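Local coordinates for protein glucose-6-phosphate 1-dehydrogenase (Kluyveromyces lactis, PDB 7E6I) that oxidises D-glucose 6-phosphate to 6-phospho-D-glucono-1,5-lactone with NADP+ as acceptor, the rate-limiting entry step of the oxidative pentose phosphate pathway, at residues V241-L246 with V438-F443; I280-I285 with T444-Y449; D284-Q289 with V314-I319. All coordinates share one frame; numbering follows the deposited sequence.

All three contacts belong to the C-terminal domain, where helices pack on a large mixed beta sheet. Contact 1 is buried nearest the centre of the chain and joins helix 236-254, which carries a substrate-binding histidine, to helix 433-451; an amide stacked on an indole, with a phenylalanine ring beside it, dominates it. Contact 2 uses the next turns of helix 433-451, is only partly buried, and relies on a histidine, a tyrosine and a water beside a small apolar cluster. Contact 3, buried within the sheet, is held by backbone hydrogen bonds. It shares Asp284 and Ile285 with contact 2, and its Ala317 and Ile319 pack against Met242 of contact 1.

Contact 1: V241-L246 with V438-F443; sequences VMQNHL and VSWKLF. With BG6 (6-O-phosphono-beta-D-glucopyranose), chain B.
Gln243 packs against Trp440 with its amide and against Phe443 with CA. The amide lies over one face of the Trp440 indole with the two planes 12° apart, NE2 sitting 3.3 Å from CE2 of Trp440. A bend at chi2 (-83°) carries CD of Gln243 onto this face. CG of Gln243 adds a CH-pi contact, 3.9 Å from the centroid of the six-membered ring of Trp440. A second CH-pi contact is made by the backbone, since CA of Gln243 lies over the centre of the Phe443 ring at 3.9 Å from its centroid. An alanine in place of Trp440 would probably open a gap beside helix 159-169 and leave the Gln243 amide without the flat surface that restrains its rotation.

Segments 241-246 and 438-443, of helices 236-254 and 433-451, run roughly antiparallel (148°), their axes 10.4 Å apart at closest approach. The first has a wider pi-type turn here, closed by Leu246 N bonding to Val241 O.

Gln243 NE2 lies 2.9 Å from Ser439 OG, and Ser439 OG is hydrogen-bonded to Leu436 O. OE1 of Gln243 accepts from Asn244 ND2 at 3.1 Å, in the carbonyl plane. On the next residue, His245, probably the proton acceptor, NE2 is hydrogen-bonded to O1 of the bound glucose 6-phosphate at 2.8 Å, while Asp182 holds ND1.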
loop_
_atom_site.group_PDB
_atom_site.type_symbol
_atom_site.label_atom_id
_atom_site.label_comp_id
_atom_site.label_asym_id
_atom_site.label_seq_id
_atom_site.Cartn_x
_atom_site.Cartn_y
_atom_site.Cartn_z
ATOM N N VAL A 241 -6.837 -2.492 -5.679
ATOM C CA VAL A 241 -6.524 -2.197 -4.279
ATOM C C VAL A 241 -6.706 -3.396 -3.356
ATOM O O VAL A 241 -6.172 -3.407 -2.245
ATOM C CB VAL A 241 -7.365 -1.021 -3.749
ATOM C CG1 VAL A 241 -7.173 0.230 -4.628
ATOM C CG2 VAL A 241 -8.843 -1.420 -3.621
ATOM N N MET A 242 -7.469 -4.400 -3.773
ATOM C CA MET A 242 -7.770 -5.487 -2.843
ATOM C C MET A 242 -6.683 -6.561 -2.841
ATOM O O MET A 242 -6.232 -6.974 -1.766
ATOM C CB MET A 242 -9.138 -6.103 -3.155
ATOM C CG MET A 242 -10.241 -5.057 -3.340
ATOM S SD MET A 242 -11.930 -5.721 -3.486
ATOM C CE MET A 242 -12.040 -6.673 -1.963
ATOM N N GLN A 243 -6.256 -7.014 -4.027
ATOM C CA GLN A 243 -5.164 -7.981 -4.134
ATOM C C GLN A 243 -3.867 -7.472 -3.485
ATOM O O GLN A 243 -3.013 -8.275 -3.097
ATOM C CB GLN A 243 -4.929 -8.309 -5.617
ATOM C CG GLN A 243 -3.842 -9.356 -5.931
ATOM C CD GLN A 243 -2.429 -8.769 -5.963
ATOM O OE1 GLN A 243 -2.238 -7.561 -6.139
ATOM N NE2 GLN A 243 -1.435 -9.627 -5.757
ATOM N N ASN A 244 -3.680 -6.153 -3.386
ATOM C CA ASN A 244 -2.433 -5.630 -2.841
ATOM C C ASN A 244 -2.663 -4.879 -1.530
ATOM O O ASN A 244 -2.467 -5.462 -0.462
ATOM C CB ASN A 244 -1.733 -4.728 -3.867
ATOM C CG ASN A 244 -2.711 -3.985 -4.742
ATOM O OD1 ASN A 244 -3.213 -2.928 -4.370
ATOM N ND2 ASN A 244 -2.981 -4.524 -5.912
ATOM N N HIS A 245 -3.070 -3.605 -1.587
ATOM C CA HIS A 245 -3.180 -2.785 -0.378
ATOM C C HIS A 245 -3.991 -3.471 0.713
ATOM O O HIS A 245 -3.506 -3.681 1.833
ATOM C CB HIS A 245 -3.818 -1.435 -0.705
ATOM C CG HIS A 245 -3.106 -0.678 -1.777
ATOM N ND1 HIS A 245 -1.732 -0.693 -1.909
ATOM C CD2 HIS A 245 -3.574 0.104 -2.776
ATOM C CE1 HIS A 245 -1.386 0.063 -2.935
ATOM N NE2 HIS A 245 -2.485 0.554 -3.481
ATOM N N LEU A 246 -5.251 -3.805 0.413
ATOM C CA LEU A 246 -6.119 -4.344 1.457
ATOM C C LEU A 246 -5.619 -5.699 1.953
ATOM O O LEU A 246 -5.687 -5.989 3.156
ATOM C CB LEU A 246 -7.557 -4.433 0.935
ATOM C CG LEU A 246 -8.247 -3.092 0.594
ATOM C CD1 LEU A 246 -9.763 -3.202 0.681
ATOM C CD2 LEU A 246 -7.734 -1.954 1.508
ATOM N N VAL A 438 2.132 -16.120 -3.433
ATOM C CA VAL A 438 0.965 -16.661 -2.738
ATOM C C VAL A 438 -0.238 -15.739 -2.896
ATOM O O VAL A 438 -1.383 -16.201 -3.022
ATOM C CB VAL A 438 1.290 -16.904 -1.257
ATOM C CG1 VAL A 438 0.070 -17.459 -0.547
ATOM C CG2 VAL A 438 2.450 -17.855 -1.140
ATOM N N SER A 439 -0.013 -14.425 -2.894
ATOM C CA SER A 439 -1.154 -13.533 -3.026
ATOM C C SER A 439 -1.793 -13.672 -4.407
ATOM O O SER A 439 -3.018 -13.600 -4.533
ATOM C CB SER A 439 -0.732 -12.090 -2.743
ATOM O OG SER A 439 -0.159 -11.486 -3.896
ATOM N N TRP A 440 -0.992 -13.925 -5.444
ATOM C CA TRP A 440 -1.560 -14.152 -6.770
ATOM C C TRP A 440 -2.198 -15.534 -6.894
ATOM O O TRP A 440 -3.222 -15.669 -7.571
ATOM C CB TRP A 440 -0.498 -13.939 -7.860
ATOM C CG TRP A 440 -0.327 -12.469 -8.222
ATOM C CD1 TRP A 440 0.818 -11.723 -8.129
ATOM C CD2 TRP A 440 -1.343 -11.582 -8.705
ATOM N NE1 TRP A 440 0.577 -10.429 -8.525
ATOM C CE2 TRP A 440 -0.743 -10.314 -8.879
ATOM C CE3 TRP A 440 -2.709 -11.736 -9.004
ATOM C CZ2 TRP A 440 -1.455 -9.209 -9.340
ATOM C CZ3 TRP A 440 -3.414 -10.638 -9.459
ATOM C CH2 TRP A 440 -2.784 -9.388 -9.624
ATOM N N LYS A 441 -1.652 -16.558 -6.223
ATOM C CA LYS A 441 -2.309 -17.865 -6.232
ATOM C C LYS A 441 -3.699 -17.784 -5.613
ATOM O O LYS A 441 -4.607 -18.529 -6.010
ATOM C CB LYS A 441 -1.462 -18.899 -5.482
ATOM C CG LYS A 441 -0.355 -19.532 -6.306
ATOM C CD LYS A 441 0.744 -20.134 -5.419
ATOM C CE LYS A 441 1.577 -21.145 -6.227
ATOM N NZ LYS A 441 3.046 -20.873 -6.298
ATOM N N LEU A 442 -3.884 -16.870 -4.658
ATOM C CA LEU A 442 -5.157 -16.718 -3.969
ATOM C C LEU A 442 -6.196 -16.017 -4.843
ATOM O O LEU A 442 -7.350 -16.456 -4.919
ATOM C CB LEU A 442 -4.935 -15.945 -2.664
ATOM C CG LEU A 442 -6.180 -15.641 -1.836
ATOM C CD1 LEU A 442 -6.872 -16.940 -1.440
ATOM C CD2 LEU A 442 -5.855 -14.807 -0.601
ATOM N N PHE A 443 -5.807 -14.936 -5.521
ATOM C CA PHE A 443 -6.766 -14.098 -6.225
ATOM C C PHE A 443 -6.973 -14.487 -7.682
ATOM O O PHE A 443 -8.003 -14.120 -8.268
ATOM C CB PHE A 443 -6.321 -12.642 -6.179
ATOM C CG PHE A 443 -6.754 -11.935 -4.961
ATOM C CD1 PHE A 443 -6.029 -12.049 -3.787
ATOM C CD2 PHE A 443 -7.908 -11.177 -4.961
ATOM C CE1 PHE A 443 -6.456 -11.390 -2.628
ATOM C CE2 PHE A 443 -8.334 -10.522 -3.812
ATOM C CZ PHE A 443 -7.619 -10.632 -2.649
HETATM C C1 BG6 B . -3.679 2.974 -6.096
HETATM C C2 BG6 B . -4.921 2.643 -6.923
HETATM O O1 BG6 B . -2.851 1.897 -5.900
HETATM O O5 BG6 B . -4.107 3.449 -4.739
HETATM C C3 BG6 B . -5.843 3.809 -7.012
HETATM O O2 BG6 B . -4.568 2.208 -8.243
HETATM C C4 BG6 B . -6.275 4.260 -5.656
HETATM O O3 BG6 B . -7.040 3.448 -7.752
HETATM C C5 BG6 B . -5.060 4.581 -4.785
HETATM O O4 BG6 B . -7.120 5.408 -5.803
HETATM C C6 BG6 B . -5.417 4.875 -3.353
HETATM O O6 BG6 B . -4.214 5.139 -2.653
HETATM P P BG6 B . -4.267 6.222 -1.396
HETATM O O1P BG6 B . -5.387 5.660 -0.541
HETATM O O2P BG6 B . -4.576 7.589 -1.946
HETATM O O3P BG6 B . -2.950 6.311 -0.627
#

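Contact 2: I280-I285 with T444-Y449; sequences IDHDDI and TPLLNY
The type I beta turn Asp281-Asp284, in the loop that leads from helix 263-276 into strand 285-291, lays the His282 side chain against helix 433-451. The turn is closed by Asp284 N bonding to Asp281 O, and Asp281 OD1 adds an Asx turn by accepting from Asp283 N at 3.0 Å.

The side chains of His282 and Tyr449 run in opposite senses alongside each other. Their ring planes are only 21° apart, yet the offset is so large that little of one ring lies over the other. The overlap is made instead by CB of His282, which lies over one face of the Tyr449 ring, offset toward the rim and 4.0 Å from the centroid. ND1 of His282 approaches CB of Tyr449 at 3.6 Å. CG of Tyr449, anti to its backbone N (chi1 158°), stands 3.7 Å from ND1 of His282. Beyond the rings, a water donates to His282 O at 3.1 Å and also hydrogen-bonds to Tyr449 OH. The other end of the imidazole meets the helix backbone, with NE2 of His282 3.5 Å from Leu446 N and Pro445 CB at the ring edge.

Deeper in, Ile285 and Leu446 meet tip to tip, their CD1 atoms 3.8 Å apart, and Ile280 CD1 reaches Leu446 CB at 4.3 Å. Ile319 of strand 316-321 touches all three, completing the helix-on-sheet layer of the alpha+beta C-terminal domain of glucose-6-phosphate dehydrogenases.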
loop_
_atom_site.group_PDB
_atom_site.type_symbol
_atom_site.label_atom_id
_atom_site.label_comp_id
_atom_site.label_asym_id
_atom_site.label_seq_id
_atom_site.Cartn_x
_atom_site.Cartn_y
_atom_site.Cartn_z
ATOM N N ILE A 280 -10.740 -18.711 -2.210
ATOM C CA ILE A 280 -11.926 -17.867 -2.227
ATOM C C ILE A 280 -13.097 -18.643 -2.808
ATOM O O ILE A 280 -13.003 -19.246 -3.888
ATOM C CB ILE A 280 -11.650 -16.592 -3.033
ATOM C CG1 ILE A 280 -10.449 -15.845 -2.442
ATOM C CG2 ILE A 280 -12.904 -15.728 -3.123
ATOM C CD1 ILE A 280 -9.907 -14.778 -3.325
ATOM N N ASP A 281 -14.207 -18.637 -2.085
ATOM C CA ASP A 281 -15.475 -19.134 -2.598
ATOM C C ASP A 281 -16.021 -18.105 -3.591
ATOM O O ASP A 281 -16.355 -16.979 -3.204
ATOM C CB ASP A 281 -16.408 -19.381 -1.417
ATOM C CG ASP A 281 -17.822 -19.762 -1.827
ATOM O OD1 ASP A 281 -18.076 -20.045 -3.022
ATOM O OD2 ASP A 281 -18.685 -19.813 -0.919
ATOM N N HIS A 282 -16.106 -18.480 -4.883
ATOM C CA HIS A 282 -16.541 -17.527 -5.908
ATOM C C HIS A 282 -18.000 -17.112 -5.767
ATOM O O HIS A 282 -18.420 -16.149 -6.424
ATOM C CB HIS A 282 -16.318 -18.098 -7.309
ATOM C CG HIS A 282 -14.892 -18.450 -7.591
ATOM N ND1 HIS A 282 -14.510 -19.202 -8.679
ATOM C CD2 HIS A 282 -13.753 -18.154 -6.921
ATOM C CE1 HIS A 282 -13.198 -19.363 -8.665
ATOM N NE2 HIS A 282 -12.713 -18.728 -7.615
ATOM N N ASP A 283 -18.777 -17.812 -4.942
ATOM C CA ASP A 283 -20.132 -17.390 -4.640
ATOM C C ASP A 283 -20.203 -16.428 -3.467
ATOM O O ASP A 283 -21.169 -15.666 -3.371
ATOM C CB ASP A 283 -21.015 -18.601 -4.329
ATOM C CG ASP A 283 -21.506 -19.300 -5.586
ATOM O OD1 ASP A 283 -22.056 -18.616 -6.487
ATOM O OD2 ASP A 283 -21.339 -20.537 -5.666
ATOM N N ASP A 284 -19.215 -16.439 -2.575
ATOM C CA ASP A 284 -19.255 -15.597 -1.384
ATOM C C ASP A 284 -18.731 -14.197 -1.707
ATOM O O ASP A 284 -17.750 -13.718 -1.141
ATOM C CB ASP A 284 -18.462 -16.236 -0.253
ATOM C CG ASP A 284 -18.661 -15.516 1.047
ATOM O OD1 ASP A 284 -19.719 -14.855 1.164
ATOM O OD2 ASP A 284 -17.776 -15.591 1.929
ATOM N N ILE A 285 -19.446 -13.527 -2.605
ATOM C CA ILE A 285 -18.959 -12.332 -3.283
ATOM C C ILE A 285 -20.113 -11.370 -3.543
ATOM O O ILE A 285 -21.262 -11.779 -3.720
ATOM C CB ILE A 285 -18.262 -12.751 -4.591
ATOM C CG1 ILE A 285 -16.778 -12.514 -4.457
ATOM C CG2 ILE A 285 -18.872 -12.113 -5.847
ATOM C CD1 ILE A 285 -16.059 -13.795 -4.212
ATOM N N THR A 444 -6.023 -15.183 -8.297
ATOM C CA THR A 444 -6.165 -15.467 -9.721
ATOM C C THR A 444 -7.424 -16.269 -10.033
ATOM O O THR A 444 -8.154 -15.885 -10.963
ATOM C CB THR A 444 -4.905 -16.162 -10.242
ATOM O OG1 THR A 444 -3.845 -15.198 -10.339
ATOM C CG2 THR A 444 -5.173 -16.772 -11.609
ATOM N N PRO A 445 -7.764 -17.341 -9.310
ATOM C CA PRO A 445 -9.010 -18.052 -9.644
ATOM C C PRO A 445 -10.242 -17.162 -9.586
ATOM O O PRO A 445 -11.091 -17.240 -10.476
ATOM C CB PRO A 445 -9.058 -19.177 -8.605
ATOM C CG PRO A 445 -7.641 -19.372 -8.190
ATOM C CD PRO A 445 -7.071 -17.980 -8.174
ATOM N N LEU A 446 -10.367 -16.305 -8.572
ATOM C CA LEU A 446 -11.497 -15.384 -8.565
ATOM C C LEU A 446 -11.465 -14.484 -9.792
ATOM O O LEU A 446 -12.498 -14.263 -10.437
ATOM C CB LEU A 446 -11.497 -14.546 -7.293
ATOM C CG LEU A 446 -12.552 -13.431 -7.299
ATOM C CD1 LEU A 446 -13.952 -14.014 -7.414
ATOM C CD2 LEU A 446 -12.462 -12.552 -6.061
ATOM N N LEU A 447 -10.280 -13.972 -10.144
ATOM C CA LEU A 447 -10.187 -13.032 -11.259
ATOM C C LEU A 447 -10.460 -13.714 -12.596
ATOM O O LEU A 447 -11.100 -13.125 -13.476
ATOM C CB LEU A 447 -8.815 -12.370 -11.264
ATOM C CG LEU A 447 -8.580 -11.329 -10.170
ATOM C CD1 LEU A 447 -7.110 -10.914 -10.152
ATOM C CD2 LEU A 447 -9.467 -10.142 -10.425
ATOM N N ASN A 448 -9.965 -14.946 -12.769
ATOM C CA ASN A 448 -10.294 -15.728 -13.957
ATOM C C ASN A 448 -11.796 -15.956 -14.066
ATOM O O ASN A 448 -12.372 -15.867 -15.158
ATOM C CB ASN A 448 -9.579 -17.080 -13.917
ATOM C CG ASN A 448 -8.100 -16.968 -14.184
ATOM O OD1 ASN A 448 -7.610 -15.926 -14.647
ATOM N ND2 ASN A 448 -7.367 -18.050 -13.893
ATOM N N TYR A 449 -12.444 -16.278 -12.945
ATOM C CA TYR A 449 -13.873 -16.553 -12.979
ATOM C C TYR A 449 -14.660 -15.302 -13.354
ATOM O O TYR A 449 -15.536 -15.354 -14.222
ATOM C CB TYR A 449 -14.307 -17.129 -11.630
ATOM C CG TYR A 449 -15.775 -16.991 -11.325
ATOM C CD1 TYR A 449 -16.711 -17.853 -11.884
ATOM C CD2 TYR A 449 -16.225 -16.010 -10.460
ATOM C CE1 TYR A 449 -18.055 -17.727 -11.603
ATOM C CE2 TYR A 449 -17.560 -15.876 -10.170
ATOM C CZ TYR A 449 -18.472 -16.733 -10.744
ATOM O OH TYR A 449 -19.802 -16.581 -10.441
HETATM O O HOH W 1 -21.145 -15.377 -7.777
#

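Contact 3: D284-Q289 with V314-I319; sequences DILIGQ and VTFAAI
Leu286 and Phe316 cross obliquely on one face of an antiparallel strand pair, 285-291 with 316-321, inside the mixed sheet of the C-terminal domain. CD1 of Leu286 reaches CE1 of Phe316 at 4.1 Å, and its CB lies 3.9 Å from CB of Ala318. CG of Phe316 stands anti to its backbone N (chi1 173°), and the ring turns an edge to Leu286 O. Helix 471-476 covers this face through Leu471 and Phe474, and Ala318 is close to Arg336, a probable binding residue for a second NADP+.

The opposite face carries Ile285, Ile287, Ala317 and Ile319. Ile285 and Ile319 extend alongside each other in the same direction, CD1 of Ile285 3.9 Å from CG2 of Ile319. Ile287 instead meets Val314 at about a right angle, CG1 lying 3.6 Å from CG2 of Val314, and places its CD1 against CB of Ala317. Met242 of helix 236-254 packs on Ala317 and Ile319.

Between the faces, Leu286 and Ala318 exchange two backbone hydrogen bonds, and Gly288 N bonds to Phe316 O. Regular pairing then gives way to a classic beta bulge, in which Thr315 and Phe316 both face Gly288. The Gly288 carbonyl accepts twice: Thr315 N donates to Gly288 O at 2.9 Å in the carbonyl plane, while Phe316 N donates to the same oxygen from 42° out of that plane.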
loop_
_atom_site.group_PDB
_atom_site.type_symbol
_atom_site.label_atom_id
_atom_site.label_comp_id
_atom_site.label_asym_id
_atom_site.label_seq_id
_atom_site.Cartn_x
_atom_site.Cartn_y
_atom_site.Cartn_z
ATOM N N ASP A 284 -19.215 -16.439 -2.575
ATOM C CA ASP A 284 -19.255 -15.597 -1.384
ATOM C C ASP A 284 -18.731 -14.197 -1.707
ATOM O O ASP A 284 -17.750 -13.718 -1.141
ATOM C CB ASP A 284 -18.462 -16.236 -0.253
ATOM C CG ASP A 284 -18.661 -15.516 1.047
ATOM O OD1 ASP A 284 -19.719 -14.855 1.164
ATOM O OD2 ASP A 284 -17.776 -15.591 1.929
ATOM N N ILE A 285 -19.446 -13.527 -2.605
ATOM C CA ILE A 285 -18.959 -12.332 -3.283
ATOM C C ILE A 285 -20.113 -11.370 -3.543
ATOM O O ILE A 285 -21.262 -11.779 -3.720
ATOM C CB ILE A 285 -18.262 -12.751 -4.591
ATOM C CG1 ILE A 285 -16.778 -12.514 -4.457
ATOM C CG2 ILE A 285 -18.872 -12.113 -5.847
ATOM C CD1 ILE A 285 -16.059 -13.795 -4.212
ATOM N N LEU A 286 -19.804 -10.078 -3.534
ATOM C CA LEU A 286 -20.780 -9.030 -3.827
ATOM C C LEU A 286 -20.100 -8.040 -4.759
ATOM O O LEU A 286 -19.151 -7.362 -4.365
ATOM C CB LEU A 286 -21.263 -8.341 -2.557
ATOM C CG LEU A 286 -22.684 -7.781 -2.529
ATOM C CD1 LEU A 286 -22.695 -6.311 -2.121
ATOM C CD2 LEU A 286 -23.371 -7.963 -3.867
ATOM N N ILE A 287 -20.587 -7.957 -5.985
ATOM C CA ILE A 287 -19.882 -7.330 -7.094
ATOM C C ILE A 287 -20.779 -6.245 -7.677
ATOM O O ILE A 287 -21.976 -6.471 -7.885
ATOM C CB ILE A 287 -19.486 -8.413 -8.119
ATOM C CG1 ILE A 287 -17.973 -8.502 -8.208
ATOM C CG2 ILE A 287 -20.193 -8.331 -9.434
ATOM C CD1 ILE A 287 -17.416 -8.961 -6.903
ATOM N N GLY A 288 -20.224 -5.054 -7.874
ATOM C CA GLY A 288 -21.022 -3.906 -8.272
ATOM C C GLY A 288 -20.273 -3.008 -9.236
ATOM O O GLY A 288 -19.042 -2.989 -9.277
ATOM N N GLN A 289 -21.043 -2.277 -10.040
ATOM C CA GLN A 289 -20.544 -1.304 -11.013
ATOM C C GLN A 289 -21.363 -0.034 -10.852
ATOM O O GLN A 289 -22.581 -0.102 -10.661
ATOM C CB GLN A 289 -20.646 -1.833 -12.466
ATOM C CG GLN A 289 -20.030 -0.926 -13.520
ATOM C CD GLN A 289 -20.318 -1.393 -14.943
ATOM O OE1 GLN A 289 -21.252 -0.910 -15.602
ATOM N NE2 GLN A 289 -19.520 -2.343 -15.422
ATOM N N VAL A 314 -15.837 -4.427 -12.598
ATOM C CA VAL A 314 -16.244 -4.301 -11.202
ATOM C C VAL A 314 -15.590 -3.059 -10.604
ATOM O O VAL A 314 -14.360 -2.973 -10.533
ATOM C CB VAL A 314 -15.854 -5.559 -10.409
ATOM C CG1 VAL A 314 -16.222 -5.400 -8.982
ATOM C CG2 VAL A 314 -16.544 -6.786 -10.975
ATOM N N THR A 315 -16.404 -2.107 -10.145
ATOM C CA THR A 315 -15.887 -0.946 -9.424
ATOM C C THR A 315 -16.162 -1.017 -7.923
ATOM O O THR A 315 -15.674 -0.166 -7.166
ATOM C CB THR A 315 -16.459 0.358 -10.017
ATOM O OG1 THR A 315 -17.869 0.426 -9.781
ATOM C CG2 THR A 315 -16.221 0.410 -11.519
ATOM N N PHE A 316 -16.930 -2.011 -7.474
ATOM C CA PHE A 316 -17.125 -2.297 -6.062
ATOM C C PHE A 316 -17.112 -3.800 -5.891
ATOM O O PHE A 316 -17.813 -4.501 -6.624
ATOM C CB PHE A 316 -18.456 -1.744 -5.529
ATOM C CG PHE A 316 -18.757 -2.170 -4.115
ATOM C CD1 PHE A 316 -19.232 -3.442 -3.833
ATOM C CD2 PHE A 316 -18.549 -1.301 -3.070
ATOM C CE1 PHE A 316 -19.470 -3.832 -2.552
ATOM C CE2 PHE A 316 -18.793 -1.693 -1.787
ATOM C CZ PHE A 316 -19.255 -2.967 -1.527
ATOM N N ALA A 317 -16.390 -4.286 -4.882
ATOM C CA ALA A 317 -16.397 -5.705 -4.547
ATOM C C ALA A 317 -16.333 -5.898 -3.042
ATOM O O ALA A 317 -15.556 -5.234 -2.349
ATOM C CB ALA A 317 -15.221 -6.450 -5.203
ATOM N N ALA A 318 -17.137 -6.833 -2.543
ATOM C CA ALA A 318 -17.010 -7.358 -1.192
ATOM C C ALA A 318 -16.726 -8.844 -1.324
ATOM O O ALA A 318 -17.400 -9.530 -2.099
ATOM C CB ALA A 318 -18.272 -7.097 -0.368
ATOM N N ILE A 319 -15.705 -9.333 -0.618
ATOM C CA ILE A 319 -15.257 -10.717 -0.746
ATOM C C ILE A 319 -15.111 -11.320 0.641
ATOM O O ILE A 319 -14.519 -10.701 1.531
ATOM C CB ILE A 319 -13.918 -10.830 -1.497
ATOM C CG1 ILE A 319 -13.984 -10.154 -2.873
ATOM C CG2 ILE A 319 -13.508 -12.289 -1.618
ATOM C CD1 ILE A 319 -12.585 -9.928 -3.509
#